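Local structure of type III secretion system effector HopBA1 (Pseudomonas syringae pv. aptata, 5T09) at residues G192-D200 and A226-I234. The protein acts as a virulence factor that the Arabidopsis disease resistance protein RBA1 recognises, enhancing RBA1 self-association and triggering plant cell death. Sequence-based numbering, arbitrary orientation.
Sequences GHFSNSKTD and ADEHSHIVI. With K (potassium ion), chain B.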
loop_
_atom_site.group_PDB
_atom_site.type_symbol
_atom_site.label_atom_id
_atom_site.label_comp_id
_atom_site.label_asym_id
_atom_site.label_seq_id
_atom_site.Cartn_x
_atom_site.Cartn_y
_atom_site.Cartn_z
ATOM N N GLY A 192 6.948 -4.351 5.633
ATOM C CA GLY A 192 7.754 -5.541 5.841
ATOM C C GLY A 192 7.673 -6.523 4.687
ATOM O O GLY A 192 8.604 -7.298 4.458
ATOM N N HIS A 193 6.570 -6.503 3.942
ATOM C CA HIS A 193 6.408 -7.413 2.816
ATOM C C HIS A 193 7.233 -6.998 1.606
ATOM O O HIS A 193 7.427 -7.812 0.697
ATOM C CB HIS A 193 4.930 -7.503 2.429
ATOM C CG HIS A 193 4.078 -8.171 3.463
ATOM N ND1 HIS A 193 3.562 -9.438 3.297
ATOM C CD2 HIS A 193 3.661 -7.751 4.681
ATOM C CE1 HIS A 193 2.859 -9.767 4.366
ATOM N NE2 HIS A 193 2.907 -8.762 5.223
ATOM N N PHE A 194 7.738 -5.764 1.586
ATOM C CA PHE A 194 8.419 -5.210 0.424
ATOM C C PHE A 194 9.917 -5.028 0.653
ATOM O O PHE A 194 10.556 -4.246 -0.056
ATOM C CB PHE A 194 7.785 -3.873 0.037
ATOM C CG PHE A 194 6.290 -3.925 -0.110
ATOM C CD1 PHE A 194 5.649 -5.091 -0.499
ATOM C CD2 PHE A 194 5.522 -2.801 0.139
ATOM C CE1 PHE A 194 4.274 -5.132 -0.631
ATOM C CE2 PHE A 194 4.148 -2.835 0.000
ATOM C CZ PHE A 194 3.523 -3.999 -0.380
ATOM N N SER A 195 10.490 -5.724 1.630
ATOM C CA SER A 195 11.920 -5.618 1.873
ATOM C C SER A 195 12.705 -6.275 0.739
ATOM O O SER A 195 12.174 -7.063 -0.046
ATOM C CB SER A 195 12.289 -6.268 3.206
ATOM O OG SER A 195 12.005 -7.655 3.191
ATOM N N ASN A 196 13.992 -5.933 0.662
ATOM C CA ASN A 196 14.897 -6.473 -0.353
ATOM C C ASN A 196 14.260 -6.413 -1.740
ATOM O O ASN A 196 14.278 -7.380 -2.506
ATOM C CB ASN A 196 15.314 -7.904 -0.003
ATOM C CG ASN A 196 16.083 -7.986 1.302
ATOM O OD1 ASN A 196 17.227 -7.542 1.388
ATOM N ND2 ASN A 196 15.461 -8.563 2.322
ATOM N N SER A 197 13.697 -5.251 -2.066
ATOM C CA SER A 197 12.930 -5.065 -3.290
ATOM C C SER A 197 13.632 -4.188 -4.318
ATOM O O SER A 197 13.051 -3.913 -5.372
ATOM C CB SER A 197 11.562 -4.455 -2.963
ATOM O OG SER A 197 11.711 -3.165 -2.391
ATOM N N LYS A 198 14.859 -3.742 -4.045
ATOM C CA LYS A 198 15.509 -2.781 -4.930
ATOM C C LYS A 198 15.684 -3.349 -6.331
ATOM O O LYS A 198 15.320 -2.709 -7.324
ATOM C CB LYS A 198 16.862 -2.364 -4.352
ATOM C CG LYS A 198 17.601 -1.338 -5.203
ATOM C CD LYS A 198 18.938 -0.958 -4.591
ATOM C CE LYS A 198 19.671 0.051 -5.460
ATOM N NZ LYS A 198 21.044 0.337 -4.958
ATOM N N THR A 199 16.239 -4.556 -6.432
ATOM C CA THR A 199 16.613 -5.089 -7.738
ATOM C C THR A 199 15.385 -5.456 -8.564
ATOM O O THR A 199 15.284 -5.083 -9.739
ATOM C CB THR A 199 17.529 -6.302 -7.563
ATOM O OG1 THR A 199 16.827 -7.344 -6.875
ATOM C CG2 THR A 199 18.770 -5.921 -6.765
ATOM N N ASP A 200 14.430 -6.180 -7.966
ATOM C CA ASP A 200 13.327 -6.740 -8.739
ATOM C C ASP A 200 11.969 -6.568 -8.060
ATOM O O ASP A 200 11.025 -7.292 -8.397
ATOM C CB ASP A 200 13.576 -8.230 -9.003
ATOM C CG ASP A 200 13.368 -8.609 -10.455
ATOM O OD1 ASP A 200 12.444 -8.058 -11.091
ATOM O OD2 ASP A 200 14.133 -9.454 -10.964
ATOM N N ALA A 226 20.268 3.816 1.830
ATOM C CA ALA A 226 20.678 3.155 3.065
ATOM C C ALA A 226 20.572 1.640 2.942
ATOM O O ALA A 226 21.430 0.908 3.451
ATOM C CB ALA A 226 19.830 3.654 4.234
ATOM N N ASP A 227 19.532 1.152 2.270
ATOM C CA ASP A 227 19.297 -0.279 2.137
ATOM C C ASP A 227 18.540 -0.526 0.838
ATOM O O ASP A 227 18.282 0.398 0.060
ATOM C CB ASP A 227 18.538 -0.814 3.354
ATOM C CG ASP A 227 17.282 -0.020 3.653
ATOM O OD1 ASP A 227 17.360 0.950 4.436
ATOM O OD2 ASP A 227 16.215 -0.362 3.104
ATOM N N GLU A 228 18.185 -1.790 0.603
ATOM C CA GLU A 228 17.482 -2.199 -0.609
ATOM C C GLU A 228 16.035 -2.598 -0.326
ATOM O O GLU A 228 15.466 -3.432 -1.035
ATOM C CB GLU A 228 18.225 -3.344 -1.298
ATOM C CG GLU A 228 18.552 -4.526 -0.395
ATOM C CD GLU A 228 19.095 -5.716 -1.170
ATOM O OE1 GLU A 228 18.727 -5.882 -2.353
ATOM O OE2 GLU A 228 19.894 -6.485 -0.594
ATOM N N HIS A 229 15.424 -2.007 0.699
ATOM C CA HIS A 229 14.048 -2.324 1.061
ATOM C C HIS A 229 13.032 -1.402 0.395
ATOM O O HIS A 229 11.826 -1.586 0.587
ATOM C CB HIS A 229 13.883 -2.274 2.585
ATOM C CG HIS A 229 14.783 -3.222 3.320
ATOM N ND1 HIS A 229 15.727 -3.998 2.684
ATOM C CD2 HIS A 229 14.880 -3.518 4.638
ATOM C CE1 HIS A 229 16.368 -4.730 3.577
ATOM N NE2 HIS A 229 15.873 -4.457 4.771
ATOM N N SER A 230 13.487 -0.425 -0.384
ATOM C CA SER A 230 12.607 0.448 -1.153
ATOM C C SER A 230 13.468 1.182 -2.170
ATOM O O SER A 230 14.699 1.182 -2.082
ATOM C CB SER A 230 11.864 1.443 -0.261
ATOM O OG SER A 230 12.767 2.384 0.304
ATOM N N HIS A 231 12.807 1.814 -3.137
ATOM C CA HIS A 231 13.496 2.606 -4.148
ATOM C C HIS A 231 13.519 4.094 -3.827
ATOM O O HIS A 231 14.525 4.760 -4.091
ATOM C CB HIS A 231 12.846 2.396 -5.515
ATOM C CG HIS A 231 12.925 0.986 -6.010
ATOM N ND1 HIS A 231 11.909 0.074 -5.824
ATOM C CD2 HIS A 231 13.902 0.327 -6.678
ATOM C CE1 HIS A 231 12.252 -1.082 -6.362
ATOM N NE2 HIS A 231 13.458 -0.956 -6.885
ATOM N N ILE A 232 12.433 4.641 -3.281
ATOM C CA ILE A 232 12.395 6.043 -2.881
ATOM C C ILE A 232 11.754 6.147 -1.506
ATOM O O ILE A 232 10.890 5.347 -1.136
ATOM C CB ILE A 232 11.640 6.932 -3.900
ATOM C CG1 ILE A 232 10.190 6.472 -4.074
ATOM C CG2 ILE A 232 12.369 6.934 -5.238
ATOM C CD1 ILE A 232 9.324 7.487 -4.799
ATOM N N VAL A 233 12.194 7.146 -0.746
ATOM C CA VAL A 233 11.688 7.409 0.593
ATOM C C VAL A 233 10.967 8.748 0.564
ATOM O O VAL A 233 11.539 9.757 0.133
ATOM C CB VAL A 233 12.821 7.423 1.635
ATOM C CG1 VAL A 233 12.240 7.449 3.045
ATOM C CG2 VAL A 233 13.744 6.227 1.447
ATOM N N ILE A 234 9.716 8.754 1.010
ATOM C CA ILE A 234 8.920 9.970 1.115
ATOM C C ILE A 234 9.023 10.470 2.549
ATOM O O ILE A 234 8.736 9.729 3.498
ATOM C CB ILE A 234 7.458 9.719 0.712
ATOM C CG1 ILE A 234 7.365 9.539 -0.808
ATOM C CG2 ILE A 234 6.553 10.866 1.188
ATOM C CD1 ILE A 234 5.970 9.247 -1.326
HETATM K K K B . 9.960 -9.622 -7.624
#
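H231 reaches K198 through its imidazole. H231 NE2 donates to K198 O at 2.6 Å, with an N-H...O angle of 146°. The oxygen sits at the ring edge, somewhat out of the ring plane. H231 CE1 lies 3.1 Å from S197 O, and H231 ND1 accepts from the backbone N of V210. The buried ring is thus held at both nitrogens, which fixes its rotation and probably its tautomer.

E228 O receives two backbone donors. K198 N bonds to E228 O at 3.1 Å; the bond from S197 N is weak. E228 CB packs 3.5 Å from K198 CB, and the extended K198 chain crosses the E228 side chain at about a right angle. E228 CG and CD pass alongside N196 OD1. The carboxylate then stands nearly perpendicular to the N196 amide, with OE2 and OD1 not hydrogen-bonded.

The contact joins two loops of an EreA/ChaN-like alpha-beta fold. Residues 192-200 follow parallel strand 184-190. The loop residues 226-231 lead into strand 232-235. D200 O binds potassium with P202 O and M205 O.

S195 CB lies over one face of the H229 ring, a CH-pi contact 4.0 Å from the centroid. D227 CG lies off-centre over the opposite face. D227 OD2 accepts from H229 N, forming an Asx turn. S197 OG sits between its backbone N and carbonyl carbon (chi1 63°), which turns it back to donate to F194 O at 2.8 Å.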